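YaeQ family protein (Pseudomonas syringae pv. tomato, PDB 2OT9) is of unknown function but belongs to the PDDEXK clan, whose many nuclease members make a role in nucleic acid processing conceivable though unproven. Local coordinates at residues V25-A30 and L45-W50; E138-D143 and G166-Q171. All blocks are in the same frame, centred on the assembly; numbering follows the deposited sequence.

Contact 1: V25-A30 and L45-W50; sequences VKQTIA and LAYAFW
Tyr-47 reaches out of helix 37-49 and sets the end of its ring against Val-25 and Gln-27 of strand 21-31. The two backbones stay well apart: the CA atoms of Gln-27 and Tyr-47 are 9.9 Å from each other. The tyrosine spans this gap because its CG stands anti to the backbone N (chi1 -173°), which carries the ring out to the strand.

Most of the touching is van der Waals contact. Val-25 CG1 lies at the ring edge, near its plane, 4.1 Å from Tyr-47 CE2. The same methyl is 3.5 Å from Tyr-47 OH. Gln-27 brings its aliphatic part closer to the ring. Its CG is 3.6 Å from Tyr-47 CZ, in an oblique approach. The two side chains cross at about a right angle.

Gln-27 bends at its second torsion (chi2 -70°), and its OE1 lies 3.2 Å from Tyr-47 OH. The amide plane is turned 48° from the ring plane.

Strand 6-16 lies next to strand 21-31 in the mixed sheet, and its Phe-10 and Leu-12 also touch Tyr-47. The ring of Phe-57 meets the tyrosine ring as well. Ile-29, two residues beyond Gln-27, points to the same side of the strand and packs on Met-40, Arg-43 and Leu-44 of the same helix. This is a helix packed on one face of a sheet, here at one of its two outermost strands, 21-31.

The interface between the segments is small, 119 Å² in all. The chemistry implies that they are joined mainly through one tyrosine ring held by van der Waals contact, with its hydroxyl placed among partly exposed side chains at the margin of the helix-sheet layer.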
loop_
_atom_site.group_PDB
_atom_site.type_symbol
_atom_site.label_atom_id
_atom_site.label_comp_id
_atom_site.label_asym_id
_atom_site.label_seq_id
_atom_site.Cartn_x
_atom_site.Cartn_y
_atom_site.Cartn_z
ATOM N N VAL A 25 -10.097 -4.792 12.357
ATOM C CA VAL A 25 -8.878 -4.151 12.819
ATOM C C VAL A 25 -9.093 -2.628 12.893
ATOM O O VAL A 25 -9.865 -2.056 12.123
ATOM C CB VAL A 25 -7.692 -4.452 11.840
ATOM C CG1 VAL A 25 -6.412 -3.768 12.296
ATOM C CG2 VAL A 25 -7.450 -5.937 11.751
ATOM N N LYS A 26 -8.410 -2.000 13.841
ATOM C CA LYS A 26 -8.350 -0.553 13.952
ATOM C C LYS A 26 -6.889 -0.132 13.897
ATOM O O LYS A 26 -6.025 -0.778 14.493
ATOM C CB LYS A 26 -8.982 -0.085 15.257
ATOM C CG LYS A 26 -10.483 -0.301 15.307
ATOM C CD LYS A 26 -11.112 0.515 16.400
ATOM C CE LYS A 26 -12.583 0.185 16.549
ATOM N NZ LYS A 26 -13.157 0.913 17.714
ATOM N N GLN A 27 -6.609 0.925 13.146
ATOM C CA GLN A 27 -5.273 1.500 13.083
ATOM C C GLN A 27 -5.368 3.003 13.177
ATOM O O GLN A 27 -6.289 3.603 12.620
ATOM C CB GLN A 27 -4.595 1.152 11.754
ATOM C CG GLN A 27 -4.019 -0.248 11.681
ATOM C CD GLN A 27 -2.810 -0.427 12.573
ATOM O OE1 GLN A 27 -2.633 -1.481 13.186
ATOM N NE2 GLN A 27 -1.978 0.608 12.667
ATOM N N THR A 28 -4.421 3.608 13.890
ATOM C CA THR A 28 -4.253 5.050 13.873
ATOM C C THR A 28 -3.179 5.381 12.835
ATOM O O THR A 28 -2.142 4.712 12.763
ATOM C CB THR A 28 -3.893 5.578 15.282
ATOM O OG1 THR A 28 -5.027 5.416 16.146
ATOM C CG2 THR A 28 -3.516 7.057 15.234
ATOM N N ILE A 29 -3.446 6.376 12.001
ATOM C CA ILE A 29 -2.504 6.765 10.950
ATOM C C ILE A 29 -2.228 8.264 10.991
ATOM O O ILE A 29 -3.148 9.076 11.085
ATOM C CB ILE A 29 -3.014 6.392 9.546
ATOM C CG1 ILE A 29 -3.411 4.921 9.494
ATOM C CG2 ILE A 29 -1.935 6.665 8.491
ATOM C CD1 ILE A 29 -4.791 4.748 9.003
ATOM N N ALA A 30 -0.947 8.606 10.953
ATOM C CA ALA A 30 -0.512 9.984 10.856
ATOM C C ALA A 30 -0.352 10.334 9.378
ATOM O O ALA A 30 0.344 9.638 8.629
ATOM C CB ALA A 30 0.789 10.173 11.595
ATOM N N LEU A 45 -5.044 0.595 1.176
ATOM C CA LEU A 45 -5.263 -0.578 0.317
ATOM C C LEU A 45 -4.145 -1.598 0.534
ATOM O O LEU A 45 -4.409 -2.786 0.627
ATOM C CB LEU A 45 -5.285 -0.168 -1.162
ATOM C CG LEU A 45 -6.546 0.541 -1.660
ATOM C CD1 LEU A 45 -6.313 1.083 -3.082
ATOM C CD2 LEU A 45 -7.745 -0.404 -1.606
ATOM N N ALA A 46 -2.894 -1.128 0.596
ATOM C CA ALA A 46 -1.744 -2.028 0.832
ATOM C C ALA A 46 -1.877 -2.760 2.172
ATOM O O ALA A 46 -1.571 -3.945 2.284
ATOM C CB ALA A 46 -0.410 -1.225 0.803
ATOM N N TYR A 47 -2.291 -2.026 3.196
ATOM C CA TYR A 47 -2.519 -2.602 4.520
ATOM C C TYR A 47 -3.504 -3.775 4.464
ATOM O O TYR A 47 -3.236 -4.834 5.046
ATOM C CB TYR A 47 -3.020 -1.526 5.509
ATOM C CG TYR A 47 -3.100 -2.038 6.934
ATOM C CD1 TYR A 47 -1.953 -2.158 7.715
ATOM C CD2 TYR A 47 -4.320 -2.431 7.481
ATOM C CE1 TYR A 47 -2.013 -2.653 9.003
ATOM C CE2 TYR A 47 -4.400 -2.924 8.772
ATOM C CZ TYR A 47 -3.242 -3.032 9.528
ATOM O OH TYR A 47 -3.307 -3.522 10.803
ATOM N N ALA A 48 -4.654 -3.573 3.796
ATOM C CA ALA A 48 -5.665 -4.624 3.659
ATOM C C ALA A 48 -5.124 -5.783 2.806
ATOM O O ALA A 48 -5.296 -6.966 3.148
ATOM C CB ALA A 48 -6.953 -4.059 3.048
ATOM N N PHE A 49 -4.427 -5.435 1.727
ATOM C CA PHE A 49 -3.995 -6.399 0.721
ATOM C C PHE A 49 -2.872 -7.315 1.219
ATOM O O PHE A 49 -2.767 -8.467 0.791
ATOM C CB PHE A 49 -3.562 -5.652 -0.540
ATOM C CG PHE A 49 -3.419 -6.526 -1.748
ATOM C CD1 PHE A 49 -4.517 -7.230 -2.256
ATOM C CD2 PHE A 49 -2.195 -6.621 -2.400
ATOM C CE1 PHE A 49 -4.392 -8.043 -3.408
ATOM C CE2 PHE A 49 -2.058 -7.429 -3.554
ATOM C CZ PHE A 49 -3.153 -8.134 -4.047
ATOM N N TRP A 50 -2.048 -6.807 2.127
ATOM C CA TRP A 50 -0.987 -7.616 2.719
ATOM C C TRP A 50 -1.087 -7.740 4.225
ATOM O O TRP A 50 -0.075 -7.943 4.895
ATOM C CB TRP A 50 0.384 -7.067 2.314
ATOM C CG TRP A 50 0.734 -7.361 0.889
ATOM C CD1 TRP A 50 1.036 -8.585 0.350
ATOM C CD2 TRP A 50 0.854 -6.412 -0.169
ATOM N NE1 TRP A 50 1.307 -8.452 -0.980
ATOM C CE2 TRP A 50 1.228 -7.125 -1.325
ATOM C CE3 TRP A 50 0.680 -5.017 -0.253
ATOM C CZ2 TRP A 50 1.445 -6.492 -2.569
ATOM C CZ3 TRP A 50 0.896 -4.381 -1.483
ATOM C CH2 TRP A 50 1.276 -5.119 -2.624
#

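Contact 2: E138-D143 and G166-Q171; sequences EVLAKD and GQHEVQ
Val-139 of helix 134-141 lies over one face of the imidazole of His-168 on strand 166-174. Its CG1 makes a CH-pi contact, 3.7 Å from the centroid of the His-168 ring and 29° off the ring normal. The methyl is displaced toward the rim. CG1 stands anti to the backbone N (chi1 164°), which brings this branch to the ring. The other face of the imidazole has the backbone carbon of Gly-166 against it. The carbonyl oxygen of Val-139 accepts a hydrogen bond from Arg-165, just before the strand.

The helix follows strand 127-131 and packs on the mixed sheet of this PDDEXK-clan protein. Strand 166-174 runs between strands 127-131 and 158-163.

Leu-140 comes next and uses both of its methyls. CD2 lies 4.2 Å from His-168 CG, and the two side chains run past each other in opposite directions. CD1 meets Val-170 CG2 at 3.8 Å, an apolar contact at a buried position. Leu-140 also touches Val-161 of strand 158-163 and Thr-41 of helix 37-49. His-168 and Val-170 both touch Val-136, one turn earlier in the helix.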
loop_
_atom_site.group_PDB
_atom_site.type_symbol
_atom_site.label_atom_id
_atom_site.label_comp_id
_atom_site.label_asym_id
_atom_site.label_seq_id
_atom_site.Cartn_x
_atom_site.Cartn_y
_atom_site.Cartn_z
ATOM N N GLU A 138 -9.406 7.787 -7.059
ATOM C CA GLU A 138 -9.970 9.122 -6.800
ATOM C C GLU A 138 -11.300 9.068 -6.054
ATOM O O GLU A 138 -11.535 9.866 -5.133
ATOM C CB GLU A 138 -10.070 9.947 -8.083
ATOM C CG GLU A 138 -8.708 10.580 -8.423
ATOM C CD GLU A 138 -8.756 11.476 -9.652
ATOM O OE1 GLU A 138 -9.865 11.897 -10.050
ATOM O OE2 GLU A 138 -7.674 11.762 -10.210
ATOM N N VAL A 139 -12.143 8.110 -6.440
ATOM C CA VAL A 139 -13.414 7.838 -5.759
ATOM C C VAL A 139 -13.211 7.466 -4.286
ATOM O O VAL A 139 -13.900 7.996 -3.405
ATOM C CB VAL A 139 -14.163 6.689 -6.457
ATOM C CG1 VAL A 139 -15.275 6.140 -5.559
ATOM C CG2 VAL A 139 -14.715 7.123 -7.799
ATOM N N LEU A 140 -12.291 6.535 -4.025
ATOM C CA LEU A 140 -11.989 6.107 -2.656
ATOM C C LEU A 140 -11.417 7.209 -1.774
ATOM O O LEU A 140 -11.793 7.322 -0.606
ATOM C CB LEU A 140 -11.075 4.867 -2.631
ATOM C CG LEU A 140 -11.767 3.547 -2.983
ATOM C CD1 LEU A 140 -10.728 2.464 -3.280
ATOM C CD2 LEU A 140 -12.708 3.086 -1.855
ATOM N N ALA A 141 -10.543 8.034 -2.349
ATOM C CA ALA A 141 -9.727 8.984 -1.593
ATOM C C ALA A 141 -10.396 10.344 -1.320
ATOM O O ALA A 141 -10.143 10.974 -0.293
ATOM C CB ALA A 141 -8.380 9.195 -2.341
ATOM N N LYS A 142 -11.237 10.776 -2.262
ATOM C CA LYS A 142 -11.834 12.104 -2.302
ATOM C C LYS A 142 -12.488 12.461 -0.979
ATOM O O LYS A 142 -13.310 11.691 -0.487
ATOM C CB LYS A 142 -12.908 12.108 -3.400
ATOM C CG LYS A 142 -13.529 13.449 -3.695
ATOM C CD LYS A 142 -14.208 13.395 -5.059
ATOM C CE LYS A 142 -15.293 12.305 -5.139
ATOM N NZ LYS A 142 -15.239 11.424 -6.348
ATOM N N ASP A 143 -12.096 13.593 -0.396
ATOM C CA ASP A 143 -12.725 14.121 0.834
ATOM C C ASP A 143 -12.768 13.116 1.987
ATOM O O ASP A 143 -13.765 13.005 2.721
ATOM C CB ASP A 143 -14.128 14.609 0.521
ATOM C CG ASP A 143 -14.125 15.788 -0.431
ATOM O OD1 ASP A 143 -13.145 16.576 -0.418
ATOM O OD2 ASP A 143 -15.107 15.932 -1.190
ATOM N N GLY A 166 -20.490 3.489 -1.406
ATOM C CA GLY A 166 -20.856 2.241 -2.074
ATOM C C GLY A 166 -19.700 1.277 -2.143
ATOM O O GLY A 166 -18.709 1.439 -1.425
ATOM N N GLN A 167 -19.842 0.278 -3.013
ATOM C CA GLN A 167 -18.843 -0.760 -3.217
ATOM C C GLN A 167 -18.023 -0.474 -4.465
ATOM O O GLN A 167 -18.565 -0.374 -5.561
ATOM C CB GLN A 167 -19.483 -2.153 -3.331
ATOM C CG GLN A 167 -18.416 -3.245 -3.321
ATOM C CD GLN A 167 -18.972 -4.646 -3.196
ATOM O OE1 GLN A 167 -18.948 -5.234 -2.113
ATOM N NE2 GLN A 167 -19.447 -5.201 -4.307
ATOM N N HIS A 168 -16.711 -0.385 -4.296
ATOM C CA HIS A 168 -15.821 0.011 -5.382
ATOM C C HIS A 168 -14.855 -1.119 -5.677
ATOM O O HIS A 168 -14.224 -1.656 -4.758
ATOM C CB HIS A 168 -15.047 1.270 -4.970
ATOM C CG HIS A 168 -15.922 2.356 -4.413
ATOM N ND1 HIS A 168 -15.971 2.660 -3.072
ATOM C CD2 HIS A 168 -16.815 3.173 -5.015
ATOM C CE1 HIS A 168 -16.835 3.641 -2.871
ATOM N NE2 HIS A 168 -17.361 3.971 -4.035
ATOM N N GLU A 169 -14.731 -1.466 -6.952
ATOM C CA GLU A 169 -13.895 -2.581 -7.373
ATOM C C GLU A 169 -12.496 -2.086 -7.735
ATOM O O GLU A 169 -12.331 -1.271 -8.641
ATOM C CB GLU A 169 -14.532 -3.334 -8.562
ATOM C CG GLU A 169 -13.610 -4.401 -9.167
ATOM C CD GLU A 169 -14.317 -5.414 -10.079
ATOM O OE1 GLU A 169 -15.552 -5.341 -10.258
ATOM O OE2 GLU A 169 -13.617 -6.295 -10.621
ATOM N N VAL A 170 -11.501 -2.581 -7.009
ATOM C CA VAL A 170 -10.107 -2.227 -7.252
ATOM C C VAL A 170 -9.411 -3.388 -7.938
ATOM O O VAL A 170 -9.158 -4.419 -7.323
ATOM C CB VAL A 170 -9.373 -1.873 -5.932
ATOM C CG1 VAL A 170 -7.907 -1.528 -6.208
ATOM C CG2 VAL A 170 -10.101 -0.726 -5.213
ATOM N N GLN A 171 -9.100 -3.205 -9.215
ATOM C CA GLN A 171 -8.412 -4.222 -9.988
ATOM C C GLN A 171 -6.959 -3.804 -10.210
ATOM O O GLN A 171 -6.679 -2.870 -10.960
ATOM C CB GLN A 171 -9.139 -4.467 -11.319
ATOM C CG GLN A 171 -8.602 -5.673 -12.078
ATOM C CD GLN A 171 -8.627 -6.945 -11.232
ATOM O OE1 GLN A 171 -9.683 -7.384 -10.790
ATOM N NE2 GLN A 171 -7.452 -7.531 -11.000
#

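The two contacts close one after the other along the chain. Both pack a helix on the same mixed sheet, at strands 21-31 and 166-174. Their centres are about 16 Å apart. Their nearest atoms come to about 4 Å without touching. Helix 37-49 bridges them: it supplies Tyr-47 to contact 1, while its Glu-38 is touched by Ala-141 of segment 138-143. Phe-49 of the same helix also packs on Leu-172 of strand 166-174. A bound sodium ion lies about 12 Å from the side chain of Gln-27 and about 9 Å from that of Leu-140. The tartrate pocket uses none of the four segments, but Arg-39 of helix 37-49 lines it.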